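Local coordinates for phosphatidylglycerol lysyltransferase C-terminal domain-containing protein (Bacteroides thetaiotaomicron, PDB 2HQY), which is of unknown function but binds coenzyme A and is probably an acyltransferase-like relative of the C-terminal domain of phosphatidylglycerol lysyltransferases, at residues Gln183-Gly186 with Thr187-Arg191; Asp170-Ala173 with Glu174-Lys177; Cys35-Arg38 with Phe39-Asp42. All coordinates share one frame; numbering follows the deposited sequence.

Contact 1 of 3, residues Gln183-Gly186 with Thr187-Arg191; sequences QQEG and TGNER. With COA (coenzyme A), chain C.
A water joins the side chains of E185 and N189, one turn apart at the start of helix 185-199: it donates to E185 OE2 at 2.6 Å and accepts from N189 ND2 at 2.9 Å. The two chains run side by side, carboxylate and amide planes 59° apart, and the water bridges the carboxylate and the amide. E185 CG lies anti to its backbone N (chi1 -171°) with the rest of the chain extended, which carries the acid out to this water. N189 differs in its first torsion, CG beside its own backbone N (chi1 -76°), and the amide carbon CG settles 3.3 Å from E185 O. That carbonyl already receives N189 N, as part of the regular i to i+4 pattern in which G188 N bonds to Q184 O and E190 N to G186 O. Q184 holds the N-cap position; its CB meets T187 CG2 at 3.5 Å. T187 is buried, its OG1 above the adenine of coenzyme A, 3.7 Å from C5A. E190, with an extended chain, brings its carboxylate to the C2A end of the adenine: C2A sits over the flat of the carboxylate, 3.4 Å from E190 OE1, while K237 forms a salt bridge with the same oxygen. The guanidinium of R191 forms a salt bridge with D182, just before the segments. T187 and E190 thus line the adenine, while E185 and N189 share a water. This is the N-terminal turn of a helix serving as one wall of a coenzyme A pocket, consistent with membership of the acetyltransferase clan.

Contact 2 of 3, residues Asp170-Ala173 with Glu174-Lys177; sequences DLEA and EWCK. With COA (coenzyme A), chain C.
The side chain of W175 projects from helix 165-179, one turn after L171, in regular alpha-helix that forms part of the coenzyme A site. Its CB lies 3.4 Å from L171 O, the carbonyl that also accepts W175 N. With CG anti to the backbone N (chi1 -169°), the indole swings away from the preceding turn and toward the cofactor. CE3 passes E172 OE1 obliquely, and C176 SG lies at the ring's edge, in its plane. Further out, CZ2 meets the ribose oxygen O4B of coenzyme A at 3.3 Å, while T187 of helix 185-199 packs on the ring and K237 makes a cation-pi contact with it. Next to CZ2 along the rim, NE1 donates to O8A of the 3'-phosphate, near the plane of the ring, and this bond ties the ring's rotation to the phosphate. E172 bends at chi2 (72°) to bring its acid over the next turn, against C176, whose sulfur is in a disulfide with C181. OE1 of that acid is buried without a polar partner in the model, which would probably raise its affinity for a proton. E172 OE2 rests 3.3 Å from C176 SG; the bond from W175 NE1 to O8A is 2.8 Å long and almost straight, at 177°.

Contact 3 of 3, residues Cys35-Arg38 with Phe39-Asp42; sequences CSWR and FLYD
F39 holds its CG between the backbone N and the carbonyl carbon (chi1 80°), whereas W37 has CG beside its own N (chi1 -73°); together these torsions lay the two rings side by side, pointing the same way. They meet obliquely, planes 34° apart, with W37 CE3 3.9 Å from F39 CE2. The edge of F39 also turns back on the chain, CD2 coming 3.3 Å from S36 O in the ring plane. L40 runs alongside the indole and sets CD2 at its edge, 3.7 Å from W37 CZ3, while its CB lies over one face of F39. Y41 CE2 comes 4.1 Å from W37 CB. The backbone here makes a kink between two short helices, 31-36 and 38-41: W37 leaves the first, and its carbonyl O accepts L40 N at 2.9 Å, an i to i+3 bond of 3-10 type, plus a weak bond from Y41 N. At the far end D42 has positive phi, in the left-handed region, and its N closes the turn on R38 O at 2.9 Å. F39 N donates a hydrogen bond to a water 3.1 Å away, which also sits 2.8 Å from C35 O. W37 packs on helix 185-199 of its own chain. R38 NH1 bonds to I7 O and forms a salt bridge with D6 of the second subunit, where F39 packs on F39 and D42 OD1 pairs with R192.

Overall arrangement
Contacts 1 and 2 lie on consecutive helices, 185-199 and 165-179, with centres about 12 Å apart; both touch coenzyme A, contact 1 at the adenine and contact 2 at the ribose and 3'-phosphate. They touch directly, T187 and R191 packing on W175, E172 and C176. Contact 1 is a surface helix start with a water-bridged acid and amide; contact 2 is a partly buried mid-helix turn with an indole, a disulfide cysteine and a buried acid. Contact 3, also partly buried, has an aromatic and apolar cluster inside its own chain and charged residues at the subunit interface. It packs W37, F39 and L40 on N189 and E190 of contact 1, yet stays about 10 Å, nearest atoms, from contact 2.

Contact 1 of 3, residues Gln183-Gly186 with Thr187-Arg191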
loop_
_atom_site.group_PDB
_atom_site.type_symbol
_atom_site.label_atom_id
_atom_site.label_comp_id
_atom_site.label_asym_id
_atom_site.label_seq_id
_atom_site.Cartn_x
_atom_site.Cartn_y
_atom_site.Cartn_z
ATOM N N GLN A 183 16.802 -7.534 0.574
ATOM C CA GLN A 183 17.629 -6.360 0.882
ATOM C C GLN A 183 17.781 -5.326 -0.229
ATOM O O GLN A 183 18.098 -4.176 0.070
ATOM C CB GLN A 183 19.000 -6.775 1.401
ATOM C CG GLN A 183 18.899 -7.583 2.694
ATOM C CD GLN A 183 20.266 -7.999 3.172
ATOM O OE1 GLN A 183 21.050 -8.563 2.417
ATOM N NE2 GLN A 183 20.556 -7.718 4.426
ATOM N N GLN A 184 17.544 -5.712 -1.486
ATOM C CA GLN A 184 17.704 -4.804 -2.613
ATOM C C GLN A 184 16.399 -4.034 -2.721
ATOM O O GLN A 184 15.353 -4.619 -3.032
ATOM C CB GLN A 184 17.998 -5.557 -3.918
ATOM C CG GLN A 184 19.250 -6.434 -3.877
ATOM C CD GLN A 184 20.517 -5.717 -4.276
ATOM O OE1 GLN A 184 20.666 -4.515 -4.044
ATOM N NE2 GLN A 184 21.459 -6.465 -4.869
ATOM N N GLU A 185 16.455 -2.735 -2.439
ATOM C CA GLU A 185 15.232 -1.911 -2.417
ATOM C C GLU A 185 14.387 -2.009 -3.685
ATOM O O GLU A 185 13.160 -2.188 -3.604
ATOM C CB GLU A 185 15.599 -0.445 -2.175
ATOM C CG GLU A 185 14.371 0.409 -1.916
ATOM C CD GLU A 185 14.719 1.850 -1.641
ATOM O OE1 GLU A 185 15.863 2.263 -1.914
ATOM O OE2 GLU A 185 13.832 2.572 -1.154
ATOM N N GLY A 186 15.036 -1.899 -4.843
ATOM C CA GLY A 186 14.307 -1.813 -6.135
ATOM C C GLY A 186 13.535 -3.084 -6.441
ATOM O O GLY A 186 12.361 -3.068 -6.780
ATOM N N THR A 187 14.205 -4.212 -6.276
ATOM C CA THR A 187 13.636 -5.478 -6.674
ATOM C C THR A 187 12.699 -5.992 -5.550
ATOM O O THR A 187 11.723 -6.705 -5.823
ATOM C CB THR A 187 14.913 -6.257 -6.981
ATOM O OG1 THR A 187 15.156 -6.559 -8.385
ATOM C CG2 THR A 187 15.494 -6.996 -5.901
ATOM N N GLY A 188 12.975 -5.599 -4.306
ATOM C CA GLY A 188 12.018 -5.766 -3.193
ATOM C C GLY A 188 10.693 -5.065 -3.443
ATOM O O GLY A 188 9.609 -5.651 -3.257
ATOM N N ASN A 189 10.772 -3.820 -3.923
ATOM C CA ASN A 189 9.567 -3.090 -4.297
ATOM C C ASN A 189 8.891 -3.747 -5.501
ATOM O O ASN A 189 7.667 -3.879 -5.540
ATOM C CB ASN A 189 9.918 -1.620 -4.598
ATOM C CG ASN A 189 10.159 -0.815 -3.317
ATOM O OD1 ASN A 189 9.734 -1.222 -2.244
ATOM N ND2 ASN A 189 10.799 0.342 -3.442
ATOM N N GLU A 190 9.682 -4.175 -6.487
ATOM C CA GLU A 190 9.082 -4.843 -7.644
ATOM C C GLU A 190 8.321 -6.081 -7.193
ATOM O O GLU A 190 7.224 -6.323 -7.703
ATOM C CB GLU A 190 10.145 -5.302 -8.661
ATOM C CG GLU A 190 9.473 -5.771 -9.918
ATOM C CD GLU A 190 10.309 -6.725 -10.780
ATOM O OE1 GLU A 190 11.209 -7.423 -10.256
ATOM O OE2 GLU A 190 10.009 -6.787 -12.009
ATOM N N ARG A 191 8.917 -6.848 -6.278
ATOM C CA ARG A 191 8.263 -8.058 -5.751
ATOM C C ARG A 191 6.876 -7.731 -5.181
ATOM O O ARG A 191 5.930 -8.475 -5.425
ATOM C CB ARG A 191 9.090 -8.737 -4.668
ATOM C CG ARG A 191 8.335 -9.936 -4.056
ATOM C CD ARG A 191 9.255 -10.820 -3.198
ATOM N NE ARG A 191 9.913 -10.012 -2.165
ATOM C CZ ARG A 191 10.910 -10.451 -1.390
ATOM N NH1 ARG A 191 11.350 -11.708 -1.503
ATOM N NH2 ARG A 191 11.459 -9.624 -0.504
HETATM N N1A COA C . 13.381 -4.452 -11.564
HETATM C C2A COA C . 13.303 -5.644 -12.189
HETATM N N3A COA C . 14.404 -6.355 -12.472
HETATM C C4A COA C . 15.635 -5.881 -12.125
HETATM C C5A COA C . 15.747 -4.656 -11.477
HETATM C C6A COA C . 14.578 -3.935 -11.193
HETATM N N6A COA C . 14.603 -2.735 -10.559
HETATM N N7A COA C . 17.074 -4.455 -11.263
HETATM C C8A COA C . 17.755 -5.520 -11.754
HETATM N N9A COA C . 16.876 -6.373 -12.300
HETATM C C1B COA C . 17.167 -7.706 -12.898
HETATM C C2B COA C . 17.879 -7.844 -14.239
HETATM O O2B COA C . 16.943 -7.858 -15.314
HETATM C C3B COA C . 18.488 -9.228 -14.075
HETATM O O3B COA C . 17.525 -10.252 -14.346
HETATM P P3B COA C . 17.987 -11.724 -14.815
HETATM O O7A COA C . 18.354 -11.501 -16.280
HETATM O O8A COA C . 16.786 -12.619 -14.538
HETATM O O9A COA C . 19.193 -12.097 -13.980
HETATM C C4B COA C . 18.851 -9.338 -12.603
HETATM O O4B COA C . 17.967 -8.430 -11.937
HETATM C C5B COA C . 20.320 -8.989 -12.332
HETATM O O5B COA C . 20.809 -8.169 -13.405
HETATM P P1A COA C . 21.791 -6.884 -13.259
HETATM O O1A COA C . 21.625 -6.044 -14.507
HETATM O O2A COA C . 21.631 -6.222 -11.896
HETATM O O3A COA C . 23.229 -7.617 -13.355
HETATM O O4A COA C . 25.002 -9.260 -12.600
HETATM O O5A COA C . 23.168 -8.440 -10.917
HETATM O O HOH W 1 12.219 -2.838 -0.978
HETATM O O HOH W 2 11.327 2.028 -1.081
#

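Contact 2 of 3, residues Asp170-Ala173 with Glu174-Lys177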
loop_
_atom_site.group_PDB
_atom_site.type_symbol
_atom_site.label_atom_id
_atom_site.label_comp_id
_atom_site.label_asym_id
_atom_site.label_seq_id
_atom_site.Cartn_x
_atom_site.Cartn_y
_atom_site.Cartn_z
ATOM N N ASP A 170 5.991 -19.101 -7.432
ATOM C CA ASP A 170 7.123 -19.988 -7.058
ATOM C C ASP A 170 8.393 -19.555 -7.788
ATOM O O ASP A 170 9.448 -19.457 -7.145
ATOM C CB ASP A 170 6.786 -21.461 -7.358
ATOM C CG ASP A 170 5.742 -22.046 -6.391
ATOM O OD1 ASP A 170 5.398 -21.417 -5.378
ATOM O OD2 ASP A 170 5.266 -23.162 -6.655
ATOM N N LEU A 171 8.289 -19.242 -9.096
ATOM C CA LEU A 171 9.451 -18.778 -9.860
ATOM C C LEU A 171 9.943 -17.444 -9.299
ATOM O O LEU A 171 11.161 -17.234 -9.132
ATOM C CB LEU A 171 9.131 -18.649 -11.348
ATOM C CG LEU A 171 10.348 -18.264 -12.194
ATOM C CD1 LEU A 171 11.376 -19.376 -12.140
ATOM C CD2 LEU A 171 9.919 -17.962 -13.616
ATOM N N GLU A 172 9.004 -16.545 -9.017
ATOM C CA GLU A 172 9.383 -15.250 -8.432
ATOM C C GLU A 172 10.154 -15.446 -7.096
ATOM O O GLU A 172 11.148 -14.728 -6.831
ATOM C CB GLU A 172 8.161 -14.318 -8.257
ATOM C CG GLU A 172 8.446 -13.079 -7.340
ATOM C CD GLU A 172 9.342 -12.001 -7.957
ATOM O OE1 GLU A 172 9.914 -12.204 -9.052
ATOM O OE2 GLU A 172 9.481 -10.914 -7.333
ATOM N N ALA A 173 9.683 -16.367 -6.256
ATOM C CA ALA A 173 10.327 -16.617 -4.947
ATOM C C ALA A 173 11.756 -17.138 -5.164
ATOM O O ALA A 173 12.678 -16.746 -4.459
ATOM C CB ALA A 173 9.501 -17.609 -4.123
ATOM N N GLU A 174 11.945 -17.974 -6.180
ATOM C CA GLU A 174 13.281 -18.479 -6.481
ATOM C C GLU A 174 14.163 -17.363 -7.001
ATOM O O GLU A 174 15.316 -17.245 -6.596
ATOM C CB GLU A 174 13.231 -19.598 -7.520
ATOM C CG GLU A 174 12.570 -20.865 -6.974
ATOM C CD GLU A 174 12.852 -22.096 -7.839
ATOM O OE1 GLU A 174 13.862 -22.098 -8.604
ATOM O OE2 GLU A 174 12.061 -23.068 -7.746
ATOM N N TRP A 175 13.609 -16.551 -7.898
ATOM C CA TRP A 175 14.351 -15.440 -8.506
ATOM C C TRP A 175 14.769 -14.433 -7.436
ATOM O O TRP A 175 15.893 -13.908 -7.449
ATOM C CB TRP A 175 13.460 -14.766 -9.570
ATOM C CG TRP A 175 14.188 -13.790 -10.428
ATOM C CD1 TRP A 175 14.757 -14.023 -11.653
ATOM C CD2 TRP A 175 14.421 -12.411 -10.130
ATOM N NE1 TRP A 175 15.342 -12.864 -12.133
ATOM C CE2 TRP A 175 15.151 -11.864 -11.217
ATOM C CE3 TRP A 175 14.093 -11.583 -9.044
ATOM C CZ2 TRP A 175 15.550 -10.516 -11.258
ATOM C CZ3 TRP A 175 14.501 -10.240 -9.071
ATOM C CH2 TRP A 175 15.225 -9.723 -10.185
ATOM N N CYS A 176 13.864 -14.166 -6.503
ATOM C CA CYS A 176 14.161 -13.205 -5.424
ATOM C C CYS A 176 15.187 -13.753 -4.419
ATOM O O CYS A 176 15.945 -12.973 -3.800
ATOM C CB CYS A 176 12.873 -12.780 -4.730
ATOM S SG CYS A 176 12.211 -11.299 -5.582
ATOM N N LYS A 177 15.191 -15.076 -4.233
ATOM C CA LYS A 177 16.219 -15.702 -3.364
ATOM C C LYS A 177 17.583 -15.457 -3.994
ATOM O O LYS A 177 18.506 -15.035 -3.301
ATOM C CB LYS A 177 15.965 -17.208 -3.133
ATOM C CG LYS A 177 16.899 -17.899 -2.120
ATOM C CD LYS A 177 16.910 -17.201 -0.742
ATOM C CE LYS A 177 15.571 -17.275 0.035
ATOM N NZ LYS A 177 15.649 -16.593 1.388
HETATM N N1A COA C . 13.381 -4.452 -11.564
HETATM C C2A COA C . 13.303 -5.644 -12.189
HETATM N N3A COA C . 14.404 -6.355 -12.472
HETATM C C4A COA C . 15.635 -5.881 -12.125
HETATM C C5A COA C . 15.747 -4.656 -11.477
HETATM C C6A COA C . 14.578 -3.935 -11.193
HETATM N N6A COA C . 14.603 -2.735 -10.559
HETATM N N7A COA C . 17.074 -4.455 -11.263
HETATM C C8A COA C . 17.755 -5.520 -11.754
HETATM N N9A COA C . 16.876 -6.373 -12.300
HETATM C C1B COA C . 17.167 -7.706 -12.898
HETATM C C2B COA C . 17.879 -7.844 -14.239
HETATM O O2B COA C . 16.943 -7.858 -15.314
HETATM C C3B COA C . 18.488 -9.228 -14.075
HETATM O O3B COA C . 17.525 -10.252 -14.346
HETATM P P3B COA C . 17.987 -11.724 -14.815
HETATM O O7A COA C . 18.354 -11.501 -16.280
HETATM O O8A COA C . 16.786 -12.619 -14.538
HETATM O O9A COA C . 19.193 -12.097 -13.980
HETATM C C4B COA C . 18.851 -9.338 -12.603
HETATM O O4B COA C . 17.967 -8.430 -11.937
HETATM C C5B COA C . 20.320 -8.989 -12.332
HETATM O O5B COA C . 20.809 -8.169 -13.405
HETATM P P1A COA C . 21.791 -6.884 -13.259
HETATM O O1A COA C . 21.625 -6.044 -14.507
HETATM O O2A COA C . 21.631 -6.222 -11.896
HETATM O O3A COA C . 23.229 -7.617 -13.355
HETATM O O4A COA C . 25.002 -9.260 -12.600
HETATM O O5A COA C . 23.168 -8.440 -10.917
#

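Contact 3 of 3, residues Cys35-Arg38 with Phe39-Asp42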
loop_
_atom_site.group_PDB
_atom_site.type_symbol
_atom_site.label_atom_id
_atom_site.label_comp_id
_atom_site.label_asym_id
_atom_site.label_seq_id
_atom_site.Cartn_x
_atom_site.Cartn_y
_atom_site.Cartn_z
ATOM N N CYS A 35 -2.522 0.161 -9.688
ATOM C CA CYS A 35 -2.944 -0.529 -8.471
ATOM C C CYS A 35 -1.781 -1.240 -7.776
ATOM O O CYS A 35 -1.695 -1.231 -6.524
ATOM C CB CYS A 35 -3.999 -1.578 -8.812
ATOM S SG CYS A 35 -5.583 -0.870 -9.284
ATOM N N SER A 36 -0.926 -1.871 -8.592
ATOM C CA SER A 36 0.141 -2.755 -8.092
ATOM C C SER A 36 1.240 -1.970 -7.384
ATOM O O SER A 36 1.911 -2.507 -6.503
ATOM C CB SER A 36 0.768 -3.610 -9.217
ATOM O OG SER A 36 -0.169 -4.501 -9.813
ATOM N N TRP A 37 1.425 -0.703 -7.780
ATOM C CA TRP A 37 2.421 0.171 -7.133
ATOM C C TRP A 37 1.855 1.104 -6.057
ATOM O O TRP A 37 2.589 1.925 -5.472
ATOM C CB TRP A 37 3.249 0.949 -8.188
ATOM C CG TRP A 37 4.231 0.021 -8.910
ATOM C CD1 TRP A 37 3.984 -0.733 -10.022
ATOM C CD2 TRP A 37 5.573 -0.278 -8.509
ATOM N NE1 TRP A 37 5.110 -1.471 -10.357
ATOM C CE2 TRP A 37 6.098 -1.208 -9.445
ATOM C CE3 TRP A 37 6.397 0.176 -7.471
ATOM C CZ2 TRP A 37 7.406 -1.709 -9.358
ATOM C CZ3 TRP A 37 7.711 -0.314 -7.389
ATOM C CH2 TRP A 37 8.196 -1.254 -8.336
ATOM N N ARG A 38 0.550 0.982 -5.784
ATOM C CA ARG A 38 -0.089 1.820 -4.762
ATOM C C ARG A 38 0.595 1.662 -3.379
ATOM O O ARG A 38 0.634 2.599 -2.575
ATOM C CB ARG A 38 -1.573 1.459 -4.665
ATOM C CG ARG A 38 -2.411 2.368 -3.713
ATOM C CD ARG A 38 -3.789 1.736 -3.464
ATOM N NE ARG A 38 -3.611 0.428 -2.839
ATOM C CZ ARG A 38 -4.440 -0.599 -2.948
ATOM N NH1 ARG A 38 -5.578 -0.483 -3.635
ATOM N NH2 ARG A 38 -4.124 -1.745 -2.322
ATOM N N PHE A 39 1.116 0.465 -3.111
ATOM C CA PHE A 39 1.742 0.167 -1.814
ATOM C C PHE A 39 2.936 1.121 -1.608
ATOM O O PHE A 39 3.301 1.399 -0.490
ATOM C CB PHE A 39 2.241 -1.281 -1.753
ATOM C CG PHE A 39 3.558 -1.471 -2.436
ATOM C CD1 PHE A 39 4.764 -1.339 -1.724
ATOM C CD2 PHE A 39 3.612 -1.685 -3.827
ATOM C CE1 PHE A 39 6.031 -1.455 -2.399
ATOM C CE2 PHE A 39 4.867 -1.767 -4.515
ATOM C CZ PHE A 39 6.076 -1.661 -3.788
ATOM N N LEU A 40 3.539 1.599 -2.701
ATOM C CA LEU A 40 4.741 2.429 -2.561
ATOM C C LEU A 40 4.386 3.927 -2.506
ATOM O O LEU A 40 5.086 4.735 -1.854
ATOM C CB LEU A 40 5.701 2.149 -3.718
ATOM C CG LEU A 40 7.102 2.800 -3.630
ATOM C CD1 LEU A 40 7.793 2.395 -2.308
ATOM C CD2 LEU A 40 7.949 2.368 -4.830
ATOM N N TYR A 41 3.343 4.307 -3.239
ATOM C CA TYR A 41 3.033 5.746 -3.460
ATOM C C TYR A 41 1.756 6.266 -2.814
ATOM O O TYR A 41 1.402 7.434 -2.996
ATOM C CB TYR A 41 2.948 6.009 -4.965
ATOM C CG TYR A 41 4.220 5.635 -5.685
ATOM C CD1 TYR A 41 5.439 6.238 -5.339
ATOM C CD2 TYR A 41 4.210 4.689 -6.713
ATOM C CE1 TYR A 41 6.630 5.885 -6.012
ATOM C CE2 TYR A 41 5.393 4.331 -7.388
ATOM C CZ TYR A 41 6.589 4.933 -7.024
ATOM O OH TYR A 41 7.764 4.594 -7.682
ATOM N N ASP A 42 1.036 5.397 -2.106
ATOM C CA ASP A 42 -0.254 5.781 -1.499
ATOM C C ASP A 42 -1.156 6.455 -2.545
ATOM O O ASP A 42 -1.789 7.474 -2.277
ATOM C CB ASP A 42 -0.037 6.716 -0.299
ATOM C CG ASP A 42 0.557 6.004 0.917
ATOM O OD1 ASP A 42 0.679 4.750 0.943
ATOM O OD2 ASP A 42 0.898 6.739 1.859
HETATM O O HOH W 3 -0.282 -2.060 -4.306
#